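Local structure of mbGIPC protein (Monosiga brevicollis, 6X1X) at residues G28-R36 with V47-K55; T5-P16 with P77-E88. The protein probably acts in signalling as a GIPC-family scaffold, whose PDZ domain, the part described here, is expected to bind peptide ends of partner proteins. All blocks are in the same frame, centred on the assembly; numbering follows the deposited sequence.

How the interactions relate
From the N terminus the chain first lays down strand 6-12, which pairs with the last strand, 81-87, nearly seventy residues further on; interaction 2 closes that long loop and sets first and last strands side by side. Interaction 1 is nested inside it: residues 28-36, carrying strand 31-35, meet residues 47-55 after a short excursion without helix or strand. Helix 66-75 follows before the chain returns to 77-88. The two contacts share a sheet, since strand 52-56 neighbours strand 81-87. They also meet directly, through a salt bridge from Asp51 OD2 of interaction 1 to Lys7 NZ of interaction 2, 2.6 Å long.

Interaction 1 of 2, residues G28-R36 with V47-K55; sequences GYAFIKKIR and VAVGDHIAK
The CD1 methyl of Ile32 presses against CG2 of Val47 at 3.5 Å, tighter than usual for two methyls, the two side chains crossing at about a right angle. Behind that tip, Ile32 CG1 lies 4.1 Å from Ile53 CD1, so one branched side chain fills the hollow between two others; an isoleucine, long enough to reach both, suits this buried place. Further along, Ile35 and Val49 slide past each other in opposite directions, Ile35 CD1 settling over the backbone 3.6 Å from Val49 N. Val49 answers with CG1 against the carbonyl of Lys33.

At the other end His52 is the bump. Its CG stands beside the backbone N (chi1 -75°), which brings CD2 under Phe31: the CB of Phe31 sits over one ring face, a CH-pi contact 3.9 Å from the centroid, while Tyr29 O lies at the ring's edge. The Tyr29 ring leans on Ala54, CE2 4.0 Å from CB.

Backbone bonds Ile53 N to Ala30 O, Ile32 N to Asp51 O and Gly50 N to Ile32 O stitch the seam, and a water joins Ala30 N to Ile53 O. Gly50, at positive phi, lets the type II turn from Ala48 to Asp51 bend back toward Ile32. The short pairing at Phe31 and His52 joins strand 31-35 to strand 52-56, as in the partly open beta barrel of PDZ domains.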
loop_
_atom_site.group_PDB
_atom_site.type_symbol
_atom_site.label_atom_id
_atom_site.label_comp_id
_atom_site.label_asym_id
_atom_site.label_seq_id
_atom_site.Cartn_x
_atom_site.Cartn_y
_atom_site.Cartn_z
ATOM N N GLY A 28 11.043 -3.305 -9.769
ATOM C CA GLY A 28 10.944 -2.563 -8.529
ATOM C C GLY A 28 9.789 -3.017 -7.664
ATOM O O GLY A 28 9.572 -4.217 -7.497
ATOM N N TYR A 29 9.032 -2.072 -7.118
ATOM C CA TYR A 29 7.954 -2.365 -6.188
ATOM C C TYR A 29 6.600 -2.115 -6.839
ATOM O O TYR A 29 6.458 -1.266 -7.725
ATOM C CB TYR A 29 8.062 -1.473 -4.952
ATOM C CG TYR A 29 9.324 -1.685 -4.141
ATOM C CD1 TYR A 29 10.509 -1.038 -4.475
ATOM C CD2 TYR A 29 9.332 -2.544 -3.047
ATOM C CE1 TYR A 29 11.664 -1.240 -3.731
ATOM C CE2 TYR A 29 10.478 -2.739 -2.290
ATOM C CZ TYR A 29 11.637 -2.089 -2.641
ATOM O OH TYR A 29 12.777 -2.292 -1.894
ATOM N N ALA A 30 5.593 -2.841 -6.367
ATOM C CA ALA A 30 4.229 -2.503 -6.736
ATOM C C ALA A 30 3.866 -1.162 -6.112
ATOM O O ALA A 30 4.429 -0.758 -5.091
ATOM C CB ALA A 30 3.277 -3.596 -6.257
ATOM N N PHE A 31 2.931 -0.456 -6.738
ATOM C CA PHE A 31 2.571 0.870 -6.260
ATOM C C PHE A 31 1.064 1.051 -6.257
ATOM O O PHE A 31 0.311 0.336 -6.922
ATOM C CB PHE A 31 3.246 1.980 -7.070
ATOM C CG PHE A 31 2.813 2.023 -8.497
ATOM C CD1 PHE A 31 3.440 1.246 -9.458
ATOM C CD2 PHE A 31 1.766 2.837 -8.879
ATOM C CE1 PHE A 31 3.024 1.290 -10.782
ATOM C CE2 PHE A 31 1.349 2.888 -10.193
ATOM C CZ PHE A 31 1.979 2.112 -11.141
ATOM N N ILE A 32 0.642 2.040 -5.480
ATOM C CA ILE A 32 -0.768 2.344 -5.299
ATOM C C ILE A 32 -1.183 3.291 -6.414
ATOM O O ILE A 32 -0.733 4.439 -6.479
ATOM C CB ILE A 32 -1.039 2.942 -3.918
ATOM C CG1 ILE A 32 -0.662 1.929 -2.845
ATOM C CG2 ILE A 32 -2.503 3.334 -3.782
ATOM C CD1 ILE A 32 -0.761 2.462 -1.432
ATOM N N LYS A 33 -2.049 2.808 -7.289
ATOM C CA LYS A 33 -2.529 3.581 -8.419
ATOM C C LYS A 33 -3.762 4.394 -8.064
ATOM O O LYS A 33 -3.915 5.525 -8.537
ATOM C CB LYS A 33 -2.853 2.620 -9.563
ATOM C CG LYS A 33 -3.077 3.269 -10.906
ATOM C CD LYS A 33 -3.324 2.202 -11.963
ATOM C CE LYS A 33 -3.520 2.817 -13.339
ATOM N NZ LYS A 33 -2.283 3.499 -13.812
ATOM N N LYS A 34 -4.655 3.829 -7.250
ATOM C CA LYS A 34 -5.868 4.517 -6.831
ATOM C C LYS A 34 -6.201 4.100 -5.413
ATOM O O LYS A 34 -5.889 2.983 -4.986
ATOM C CB LYS A 34 -7.077 4.172 -7.714
ATOM C CG LYS A 34 -6.859 4.418 -9.204
ATOM C CD LYS A 34 -8.081 4.078 -10.042
ATOM C CE LYS A 34 -7.839 4.412 -11.510
ATOM N NZ LYS A 34 -9.054 4.192 -12.347
ATOM N N ILE A 35 -6.853 5.006 -4.694
ATOM C CA ILE A 35 -7.426 4.725 -3.388
ATOM C C ILE A 35 -8.875 5.169 -3.447
ATOM O O ILE A 35 -9.159 6.358 -3.628
ATOM C CB ILE A 35 -6.680 5.456 -2.260
ATOM C CG1 ILE A 35 -5.218 4.996 -2.220
ATOM C CG2 ILE A 35 -7.370 5.177 -0.928
ATOM C CD1 ILE A 35 -4.365 5.747 -1.200
ATOM N N ARG A 36 -9.791 4.220 -3.313
ATOM C CA ARG A 36 -11.201 4.509 -3.506
ATOM C C ARG A 36 -11.726 5.409 -2.394
ATOM O O ARG A 36 -11.407 5.229 -1.220
ATOM C CB ARG A 36 -11.974 3.199 -3.520
ATOM C CG ARG A 36 -13.449 3.344 -3.883
ATOM C CD ARG A 36 -14.146 1.996 -4.008
ATOM N NE ARG A 36 -13.557 1.143 -5.036
ATOM C CZ ARG A 36 -13.920 1.146 -6.312
ATOM N NH1 ARG A 36 -14.853 1.989 -6.750
ATOM N NH2 ARG A 36 -13.330 0.316 -7.161
ATOM N N VAL A 47 -1.139 7.193 3.938
ATOM C CA VAL A 47 -0.966 6.452 2.693
ATOM C C VAL A 47 -1.579 7.273 1.572
ATOM O O VAL A 47 -2.637 7.885 1.754
ATOM C CB VAL A 47 -1.584 5.036 2.756
ATOM C CG1 VAL A 47 -3.102 5.078 2.771
ATOM C CG2 VAL A 47 -1.102 4.200 1.585
ATOM N N ALA A 48 -0.921 7.292 0.417
ATOM C CA ALA A 48 -1.375 8.123 -0.686
ATOM C C ALA A 48 -1.156 7.417 -2.014
ATOM O O ALA A 48 -0.273 6.568 -2.155
ATOM C CB ALA A 48 -0.630 9.461 -0.726
ATOM N N VAL A 49 -1.969 7.807 -2.999
ATOM C CA VAL A 49 -1.731 7.391 -4.373
ATOM C C VAL A 49 -0.295 7.717 -4.740
ATOM O O VAL A 49 0.223 8.791 -4.409
ATOM C CB VAL A 49 -2.726 8.092 -5.314
ATOM C CG1 VAL A 49 -2.313 7.918 -6.765
ATOM C CG2 VAL A 49 -4.134 7.563 -5.091
ATOM N N GLY A 50 0.362 6.774 -5.404
ATOM C CA GLY A 50 1.743 6.909 -5.797
ATOM C C GLY A 50 2.721 6.195 -4.889
ATOM O O GLY A 50 3.845 5.908 -5.314
ATOM N N ASP A 51 2.327 5.899 -3.652
ATOM C CA ASP A 51 3.232 5.228 -2.732
ATOM C C ASP A 51 3.550 3.830 -3.241
ATOM O O ASP A 51 2.692 3.141 -3.810
ATOM C CB ASP A 51 2.594 5.121 -1.344
ATOM C CG ASP A 51 2.555 6.442 -0.600
ATOM O OD1 ASP A 51 3.206 7.409 -1.032
ATOM O OD2 ASP A 51 1.871 6.504 0.448
ATOM N N HIS A 52 4.786 3.414 -3.043
ATOM C CA HIS A 52 5.185 2.047 -3.330
ATOM C C HIS A 52 5.006 1.188 -2.083
ATOM O O HIS A 52 5.176 1.659 -0.952
ATOM C CB HIS A 52 6.632 2.004 -3.825
ATOM C CG HIS A 52 6.796 2.481 -5.237
ATOM N ND1 HIS A 52 6.930 3.814 -5.565
ATOM C CD2 HIS A 52 6.820 1.802 -6.410
ATOM C CE1 HIS A 52 7.044 3.934 -6.876
ATOM N NE2 HIS A 52 6.976 2.728 -7.413
ATOM N N ILE A 53 4.646 -0.075 -2.291
ATOM C CA ILE A 53 4.445 -1.014 -1.194
ATOM C C ILE A 53 5.727 -1.821 -1.046
ATOM O O ILE A 53 6.030 -2.691 -1.869
ATOM C CB ILE A 53 3.221 -1.907 -1.428
ATOM C CG1 ILE A 53 1.973 -1.035 -1.540
ATOM C CG2 ILE A 53 3.086 -2.911 -0.283
ATOM C CD1 ILE A 53 0.728 -1.793 -1.963
ATOM N N ALA A 54 6.482 -1.545 0.011
ATOM C CA ALA A 54 7.778 -2.183 0.203
ATOM C C ALA A 54 7.679 -3.490 0.973
ATOM O O ALA A 54 8.426 -4.432 0.679
ATOM C CB ALA A 54 8.729 -1.230 0.931
ATOM N N LYS A 55 6.791 -3.551 1.962
ATOM C CA LYS A 55 6.637 -4.732 2.802
ATOM C C LYS A 55 5.195 -4.830 3.270
ATOM O O LYS A 55 4.511 -3.819 3.437
ATOM C CB LYS A 55 7.513 -4.682 4.062
ATOM C CG LYS A 55 8.999 -4.605 3.813
ATOM C CD LYS A 55 9.805 -4.920 5.062
ATOM C CE LYS A 55 11.294 -4.845 4.754
ATOM N NZ LYS A 55 12.130 -5.113 5.955
HETATM O O HOH W 1 6.085 -4.453 -4.057
#

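Interaction 2 of 2, residues T5-P16 with P77-E88; sequences TEKTVKVIKDGP and PIGSEFTMICVE
Lys7 NZ meets Glu88 OE2 in a 3.1 Å salt bridge, coming from above the carboxylate plane, the two side chains crossing at about a right angle. The lysine chain turns about its CG-CD bond (chi3 -67°), which carries the ammonium back over Glu88 CG. On the same face of the sheet Val9 packs CG2 near Cys86 SG, and Val11 sets CB over one face of the Phe82 ring, 4.0 Å from its centroid; beta-branched valines suit this extended backbone, and the flat ring gives Val11 a broad wall. On the opposite face Glu6 CG touches Ile85 CG2 at 3.4 Å. In the conformer of Glu81 described, Ile12 lies alongside it and a water joins Lys10 NZ to Glu81 OE1, a link that is therefore doubtful.

Between the two faces runs an antiparallel ladder, with paired bonds at Lys7-Cys86, Val9-Met84 and Val11-Phe82. It joins the first and last strands of the PDZ domain, with strand 6-12 at the edge of its sheet and strand 81-87 passing the ladder on to strand 52-56. Beyond the strands, Gly79 N bonds Lys13 O at 2.7 Å; Gly79 takes the positive phi of the type II turn from Pro77 to Ser80. Ile78 CD1 covers Pro16.

Further out, Lys7 NZ finds its stronger partner in Asp51, so two carboxylates hold the ammonium; a methionine in its place would probably leave both without their countercharge, free to repel each other. Lys13, stretched full length, delivers NZ to the backbone oxygens of Leu73 and Ile76 at the end of helix 66-75, while Met84 reaches Ile53 and Ile56 in the core.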
loop_
_atom_site.group_PDB
_atom_site.type_symbol
_atom_site.label_atom_id
_atom_site.label_comp_id
_atom_site.label_asym_id
_atom_site.label_seq_id
_atom_site.Cartn_x
_atom_site.Cartn_y
_atom_site.Cartn_z
ATOM N N THR A 5 10.744 8.576 1.208
ATOM C CA THR A 5 10.311 8.597 2.601
ATOM C C THR A 5 9.518 7.337 2.926
ATOM O O THR A 5 8.500 7.056 2.286
ATOM C CB THR A 5 9.451 9.830 2.857
ATOM O OG1 THR A 5 10.245 11.008 2.681
ATOM C CG2 THR A 5 8.887 9.805 4.271
ATOM N N GLU A 6 9.967 6.609 3.944
ATOM C CA GLU A 6 9.397 5.331 4.345
ATOM C C GLU A 6 8.399 5.541 5.480
ATOM O O GLU A 6 8.654 6.318 6.405
ATOM C CB GLU A 6 10.533 4.416 4.801
ATOM C CG GLU A 6 10.162 2.976 4.986
ATOM C CD GLU A 6 11.380 2.079 5.091
ATOM O OE1 GLU A 6 12.215 2.098 4.160
ATOM O OE2 GLU A 6 11.503 1.361 6.106
ATOM N N LYS A 7 7.260 4.846 5.402
ATOM C CA LYS A 7 6.135 5.052 6.306
ATOM C C LYS A 7 5.562 3.711 6.737
ATOM O O LYS A 7 5.391 2.810 5.911
ATOM C CB LYS A 7 4.999 5.809 5.609
ATOM C CG LYS A 7 5.388 7.157 5.055
ATOM C CD LYS A 7 4.207 7.828 4.396
ATOM C CE LYS A 7 3.758 7.100 3.137
ATOM N NZ LYS A 7 2.813 7.967 2.404
ATOM N N THR A 8 5.224 3.602 8.020
ATOM C CA THR A 8 4.577 2.413 8.560
ATOM C C THR A 8 3.077 2.653 8.639
ATOM O O THR A 8 2.624 3.619 9.268
ATOM C CB THR A 8 5.123 2.074 9.944
ATOM O OG1 THR A 8 6.503 1.714 9.832
ATOM C CG2 THR A 8 4.346 0.906 10.543
ATOM N N VAL A 9 2.312 1.765 8.021
ATOM C CA VAL A 9 0.861 1.843 7.975
ATOM C C VAL A 9 0.342 0.637 8.750
ATOM O O VAL A 9 0.717 -0.501 8.449
ATOM C CB VAL A 9 0.373 1.822 6.518
ATOM C CG1 VAL A 9 -1.111 1.809 6.450
ATOM C CG2 VAL A 9 0.921 3.026 5.763
ATOM N N LYS A 10 -0.482 0.871 9.770
ATOM C CA LYS A 10 -1.079 -0.207 10.554
ATOM C C LYS A 10 -2.587 -0.067 10.472
ATOM O O LYS A 10 -3.135 0.953 10.899
ATOM C CB LYS A 10 -0.621 -0.178 12.011
ATOM C CG LYS A 10 -1.067 -1.394 12.794
ATOM C CD LYS A 10 -0.168 -1.654 13.995
ATOM C CE LYS A 10 -0.892 -1.384 15.302
ATOM N NZ LYS A 10 -0.146 -1.912 16.486
ATOM N N VAL A 11 -3.246 -1.106 9.954
ATOM C CA VAL A 11 -4.599 -1.025 9.412
ATOM C C VAL A 11 -5.387 -2.219 9.917
ATOM O O VAL A 11 -4.858 -3.330 9.995
ATOM C CB VAL A 11 -4.571 -1.051 7.866
ATOM C CG1 VAL A 11 -5.963 -1.019 7.297
ATOM C CG2 VAL A 11 -3.795 0.107 7.341
ATOM N N ILE A 12 -6.659 -2.011 10.222
ATOM C CA ILE A 12 -7.570 -3.113 10.511
ATOM C C ILE A 12 -8.362 -3.421 9.249
ATOM O O ILE A 12 -9.053 -2.550 8.708
ATOM C CB ILE A 12 -8.502 -2.783 11.682
ATOM C CG1 ILE A 12 -7.679 -2.648 12.962
ATOM C CG2 ILE A 12 -9.544 -3.866 11.828
ATOM C CD1 ILE A 12 -8.505 -2.448 14.205
ATOM N N LYS A 13 -8.277 -4.664 8.783
ATOM C CA LYS A 13 -9.016 -5.075 7.592
ATOM C C LYS A 13 -10.404 -5.497 8.050
ATOM O O LYS A 13 -10.668 -6.676 8.290
ATOM C CB LYS A 13 -8.278 -6.194 6.874
ATOM C CG LYS A 13 -8.929 -6.588 5.564
ATOM C CD LYS A 13 -8.125 -7.658 4.838
ATOM C CE LYS A 13 -8.856 -8.121 3.596
ATOM N NZ LYS A 13 -8.170 -9.260 2.931
ATOM N N ASP A 14 -11.311 -4.524 8.171
ATOM C CA ASP A 14 -12.607 -4.786 8.793
ATOM C C ASP A 14 -13.631 -5.375 7.838
ATOM O O ASP A 14 -14.715 -5.770 8.288
ATOM C CB ASP A 14 -13.175 -3.516 9.439
ATOM C CG ASP A 14 -13.535 -2.450 8.422
ATOM O OD1 ASP A 14 -14.546 -2.618 7.714
ATOM O OD2 ASP A 14 -12.832 -1.424 8.341
ATOM N N GLY A 15 -13.329 -5.430 6.550
ATOM C CA GLY A 15 -14.201 -6.007 5.558
ATOM C C GLY A 15 -13.352 -6.565 4.440
ATOM O O GLY A 15 -12.123 -6.502 4.476
ATOM N N PRO A 16 -13.998 -7.116 3.411
ATOM C CA PRO A 16 -13.259 -7.862 2.384
ATOM C C PRO A 16 -12.475 -6.997 1.418
ATOM O O PRO A 16 -11.673 -7.547 0.651
ATOM C CB PRO A 16 -14.371 -8.628 1.650
ATOM C CG PRO A 16 -15.583 -7.790 1.843
ATOM C CD PRO A 16 -15.455 -7.249 3.241
ATOM N N PRO A 77 -7.032 -12.311 6.729
ATOM C CA PRO A 77 -8.404 -12.575 7.169
ATOM C C PRO A 77 -9.100 -11.306 7.631
ATOM O O PRO A 77 -8.495 -10.422 8.242
ATOM C CB PRO A 77 -8.227 -13.568 8.325
ATOM C CG PRO A 77 -6.896 -14.217 8.064
ATOM C CD PRO A 77 -6.050 -13.122 7.472
ATOM N N ILE A 78 -10.395 -11.224 7.328
ATOM C CA ILE A 78 -11.196 -10.108 7.798
ATOM C C ILE A 78 -11.164 -10.078 9.319
ATOM O O ILE A 78 -11.272 -11.116 9.989
ATOM C CB ILE A 78 -12.623 -10.231 7.240
ATOM C CG1 ILE A 78 -12.601 -10.074 5.718
ATOM C CG2 ILE A 78 -13.537 -9.200 7.880
ATOM C CD1 ILE A 78 -13.906 -10.425 5.060
ATOM N N GLY A 79 -10.991 -8.878 9.867
ATOM C CA GLY A 79 -10.858 -8.677 11.291
ATOM C C GLY A 79 -9.427 -8.588 11.764
ATOM O O GLY A 79 -9.193 -8.196 12.917
ATOM N N SER A 80 -8.471 -8.920 10.911
ATOM C CA SER A 80 -7.068 -8.887 11.284
ATOM C C SER A 80 -6.493 -7.495 11.112
ATOM O O SER A 80 -6.842 -6.770 10.179
ATOM C CB SER A 80 -6.270 -9.816 10.371
ATOM O OG SER A 80 -6.745 -11.144 10.430
ATOM N N GLU A 81 -5.589 -7.140 12.007
ATOM C CA GLU A 81 -4.708 -6.010 11.769
ATOM C C GLU A 81 -3.560 -6.462 10.879
ATOM O O GLU A 81 -3.180 -7.637 10.866
ATOM C CB GLU A 81 -4.133 -5.499 13.090
ATOM C CG GLU A 81 -5.180 -5.088 14.111
ATOM C CD GLU A 81 -4.570 -4.633 15.424
ATOM O OE1 GLU A 81 -3.383 -4.245 15.427
ATOM O OE2 GLU A 81 -5.279 -4.670 16.453
ATOM N N PHE A 82 -3.023 -5.526 10.103
ATOM C CA PHE A 82 -1.823 -5.799 9.329
ATOM C C PHE A 82 -0.988 -4.536 9.273
ATOM O O PHE A 82 -1.482 -3.427 9.501
ATOM C CB PHE A 82 -2.124 -6.346 7.923
ATOM C CG PHE A 82 -2.769 -5.344 6.987
ATOM C CD1 PHE A 82 -4.137 -5.128 7.017
ATOM C CD2 PHE A 82 -2.004 -4.644 6.063
ATOM C CE1 PHE A 82 -4.727 -4.219 6.142
ATOM C CE2 PHE A 82 -2.591 -3.736 5.182
ATOM C CZ PHE A 82 -3.950 -3.524 5.228
ATOM N N THR A 83 0.292 -4.717 8.962
ATOM C CA THR A 83 1.217 -3.611 8.789
ATOM C C THR A 83 1.745 -3.611 7.361
ATOM O O THR A 83 1.945 -4.665 6.754
ATOM C CB THR A 83 2.362 -3.686 9.806
ATOM O OG1 THR A 83 1.834 -3.516 11.125
ATOM C CG2 THR A 83 3.394 -2.596 9.560
ATOM N N MET A 84 1.944 -2.416 6.817
ATOM C CA MET A 84 2.428 -2.253 5.460
ATOM C C MET A 84 3.432 -1.118 5.487
ATOM O O MET A 84 3.161 -0.065 6.074
ATOM C CB MET A 84 1.251 -1.928 4.537
ATOM C CG MET A 84 1.587 -1.894 3.065
ATOM S SD MET A 84 0.072 -1.879 2.093
ATOM C CE MET A 84 -0.709 -0.371 2.670
ATOM N N ILE A 85 4.603 -1.344 4.912
ATOM C CA ILE A 85 5.609 -0.303 4.779
ATOM C C ILE A 85 5.458 0.285 3.390
ATOM O O ILE A 85 5.565 -0.434 2.387
ATOM C CB ILE A 85 7.025 -0.852 4.994
ATOM C CG1 ILE A 85 7.126 -1.550 6.350
ATOM C CG2 ILE A 85 8.038 0.271 4.890
ATOM C CD1 ILE A 85 6.862 -0.643 7.528
ATOM N N CYS A 86 5.177 1.580 3.336
ATOM C CA CYS A 86 5.005 2.302 2.090
ATOM C C CYS A 86 6.142 3.301 1.941
ATOM O O CYS A 86 6.651 3.839 2.929
ATOM C CB CYS A 86 3.658 3.026 2.066
ATOM S SG CYS A 86 2.246 1.890 2.052
ATOM N N VAL A 87 6.560 3.526 0.700
ATOM C CA VAL A 87 7.644 4.452 0.395
ATOM C C VAL A 87 7.118 5.492 -0.577
ATOM O O VAL A 87 6.582 5.149 -1.636
ATOM C CB VAL A 87 8.869 3.728 -0.187
ATOM C CG1 VAL A 87 9.984 4.722 -0.452
ATOM C CG2 VAL A 87 9.341 2.638 0.761
ATOM N N GLU A 88 7.260 6.747 -0.216
ATOM C CA GLU A 88 6.785 7.819 -1.073
ATOM C C GLU A 88 7.796 8.080 -2.184
ATOM O O GLU A 88 9.005 8.090 -1.936
ATOM C CB GLU A 88 6.621 9.099 -0.264
ATOM C CG GLU A 88 5.700 8.974 0.921
ATOM C CD GLU A 88 5.301 10.323 1.480
ATOM O OE1 GLU A 88 5.547 11.343 0.798
ATOM O OE2 GLU A 88 4.739 10.365 2.596
HETATM O O HOH W 2 10.037 10.617 -0.660
HETATM O O HOH W 3 -0.388 -4.721 16.579
#